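Local coordinates for protein beta subunit of photoactivated adenylyl cyclase (Beggiatoa sp. PS, PDB 5MBE) that probably makes cyclic AMP from ATP in a cyclase domain switched on by blue light absorbed in a flavin-binding BLUF domain, at residues L151-I156 / F210-G215. Sequence-based numbering, arbitrary orientation.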
loop_
_atom_site.group_PDB
_atom_site.type_symbol
_atom_site.label_atom_id
_atom_site.label_comp_id
_atom_site.label_asym_id
_atom_site.label_seq_id
_atom_site.Cartn_x
_atom_site.Cartn_y
_atom_site.Cartn_z
ATOM N N LEU A 151 -9.333 -9.332 -16.146
ATOM C CA LEU A 151 -10.479 -8.455 -16.339
ATOM C C LEU A 151 -11.689 -9.078 -15.655
ATOM O O LEU A 151 -12.096 -10.194 -15.993
ATOM C CB LEU A 151 -10.752 -8.237 -17.825
ATOM C CG LEU A 151 -11.957 -7.360 -18.168
ATOM C CD1 LEU A 151 -11.695 -5.910 -17.789
ATOM C CD2 LEU A 151 -12.294 -7.485 -19.644
ATOM N N VAL A 152 -12.254 -8.362 -14.684
ATOM C CA VAL A 152 -13.372 -8.862 -13.897
ATOM C C VAL A 152 -14.429 -7.774 -13.779
ATOM O O VAL A 152 -14.144 -6.580 -13.893
ATOM C CB VAL A 152 -12.930 -9.334 -12.494
ATOM C CG1 VAL A 152 -12.123 -10.615 -12.596
ATOM C CG2 VAL A 152 -12.116 -8.252 -11.804
ATOM N N GLU A 153 -15.666 -8.208 -13.563
ATOM C CA GLU A 153 -16.773 -7.305 -13.282
ATOM C C GLU A 153 -16.841 -7.091 -11.776
ATOM O O GLU A 153 -17.068 -8.043 -11.020
ATOM C CB GLU A 153 -18.089 -7.878 -13.806
ATOM C CG GLU A 153 -18.041 -8.310 -15.261
ATOM C CD GLU A 153 -18.787 -9.607 -15.512
ATOM O OE1 GLU A 153 -19.866 -9.567 -16.142
ATOM O OE2 GLU A 153 -18.295 -10.668 -15.075
ATOM N N LYS A 154 -16.629 -5.853 -11.339
ATOM C CA LYS A 154 -16.614 -5.549 -9.917
ATOM C C LYS A 154 -17.444 -4.307 -9.637
ATOM O O LYS A 154 -17.669 -3.472 -10.516
ATOM C CB LYS A 154 -15.189 -5.336 -9.388
ATOM C CG LYS A 154 -14.288 -6.543 -9.524
ATOM C CD LYS A 154 -13.010 -6.360 -8.725
ATOM C CE LYS A 154 -13.191 -6.814 -7.288
ATOM N NZ LYS A 154 -13.404 -8.285 -7.212
ATOM N N ILE A 155 -17.891 -4.200 -8.392
ATOM C CA ILE A 155 -18.527 -2.993 -7.882
ATOM C C ILE A 155 -17.455 -2.172 -7.184
ATOM O O ILE A 155 -16.784 -2.662 -6.271
ATOM C CB ILE A 155 -19.676 -3.329 -6.924
ATOM C CG1 ILE A 155 -20.798 -4.044 -7.677
ATOM C CG2 ILE A 155 -20.187 -2.066 -6.248
ATOM C CD1 ILE A 155 -21.798 -4.708 -6.775
ATOM N N ILE A 156 -17.285 -0.928 -7.620
ATOM C CA ILE A 156 -16.267 -0.038 -7.078
ATOM C C ILE A 156 -16.899 0.813 -5.987
ATOM O O ILE A 156 -18.012 1.328 -6.155
ATOM C CB ILE A 156 -15.648 0.836 -8.182
ATOM C CG1 ILE A 156 -15.150 -0.045 -9.328
ATOM C CG2 ILE A 156 -14.507 1.677 -7.623
ATOM C CD1 ILE A 156 -14.147 -1.095 -8.897
ATOM N N PHE A 210 -16.150 -4.730 -4.624
ATOM C CA PHE A 210 -16.987 -5.889 -4.359
ATOM C C PHE A 210 -17.170 -6.670 -5.651
ATOM O O PHE A 210 -17.092 -6.109 -6.747
ATOM C CB PHE A 210 -18.366 -5.487 -3.801
ATOM C CG PHE A 210 -18.323 -4.897 -2.420
ATOM C CD1 PHE A 210 -17.938 -3.580 -2.224
ATOM C CD2 PHE A 210 -18.686 -5.653 -1.319
ATOM C CE1 PHE A 210 -17.902 -3.034 -0.953
ATOM C CE2 PHE A 210 -18.655 -5.112 -0.048
ATOM C CZ PHE A 210 -18.262 -3.800 0.136
ATOM N N THR A 211 -17.413 -7.971 -5.518
ATOM C CA THR A 211 -17.717 -8.774 -6.691
ATOM C C THR A 211 -19.149 -8.496 -7.151
ATOM O O THR A 211 -19.930 -7.824 -6.474
ATOM C CB THR A 211 -17.527 -10.263 -6.397
ATOM O OG1 THR A 211 -18.589 -10.730 -5.556
ATOM C CG2 THR A 211 -16.195 -10.501 -5.702
ATOM N N LYS A 212 -19.491 -9.023 -8.329
ATOM C CA LYS A 212 -20.834 -8.807 -8.856
ATOM C C LYS A 212 -21.898 -9.574 -8.081
ATOM O O LYS A 212 -23.084 -9.246 -8.199
ATOM C CB LYS A 212 -20.891 -9.176 -10.338
ATOM C CG LYS A 212 -20.521 -10.614 -10.659
ATOM C CD LYS A 212 -20.503 -10.835 -12.163
ATOM C CE LYS A 212 -20.127 -12.261 -12.518
ATOM N NZ LYS A 212 -21.143 -13.239 -12.042
ATOM N N GLU A 213 -21.509 -10.571 -7.289
ATOM C CA GLU A 213 -22.435 -11.294 -6.425
ATOM C C GLU A 213 -22.659 -10.600 -5.089
ATOM O O GLU A 213 -23.475 -11.073 -4.291
ATOM C CB GLU A 213 -21.934 -12.724 -6.177
ATOM C CG GLU A 213 -21.982 -13.632 -7.397
ATOM C CD GLU A 213 -20.726 -13.558 -8.247
ATOM O OE1 GLU A 213 -19.857 -12.703 -7.969
ATOM O OE2 GLU A 213 -20.605 -14.364 -9.193
ATOM N N GLN A 214 -21.970 -9.491 -4.827
ATOM C CA GLN A 214 -22.076 -8.762 -3.568
ATOM C C GLN A 214 -22.739 -7.401 -3.763
ATOM O O GLN A 214 -22.364 -6.414 -3.127
ATOM C CB GLN A 214 -20.702 -8.598 -2.925
ATOM C CG GLN A 214 -20.001 -9.911 -2.616
ATOM C CD GLN A 214 -18.558 -9.712 -2.190
ATOM O OE1 GLN A 214 -17.912 -8.737 -2.576
ATOM N NE2 GLN A 214 -18.046 -10.636 -1.389
ATOM N N GLY A 215 -23.730 -7.334 -4.655
ATOM C CA GLY A 215 -24.420 -6.075 -4.883
ATOM C C GLY A 215 -25.154 -5.584 -3.650
ATOM O O GLY A 215 -25.031 -4.420 -3.257
#
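Ile155 and Phe210 form an antiparallel hydrogen-bonded pair. Ile155 N donates to Phe210 O at 2.6 Å, while Phe210 N returns a bond to Ile155 O at 2.7 Å. Ile155 CB and Phe210 CB lie 4.0 Å apart on the same face of the sheet. With CG1 of Ile155 anti to its carbonyl carbon (chi1 -65°) and CD1 continuing anti to CA (chi2 166°), Ile155 CD1 reaches Thr211 O, at the start of the turn, at 3.6 Å, and Gly215 CA, at the start of helix 215-235, at 3.5 Å, a glycine with no side chain of its own at this point. At the more solvent-exposed side of the contact, Lys212 crosses Glu153 obliquely, methylene against carboxylate: Lys212 CE lies 3.5 Å from Glu153 OE2, whereas NZ turns to a salt bridge with Glu213 OE2, approaching from above the carboxylate plane. The pairing joins strands 150-161 and 205-211 in the central sheet of the class III nucleotidyl cyclase fold; on the other edge of 150-161, Lys154 bonds through its backbone to Gly254. A type I turn from Thr211 to Gln214 connects to helix 215-235. Gln214, the N-cap residue, folds back so that its OE1 accepts Thr211 N at 3.1 Å, the donor standing above the amide's carbonyl plane. Ala218, in the first turn of that helix, packs against both Ile155 and Phe210.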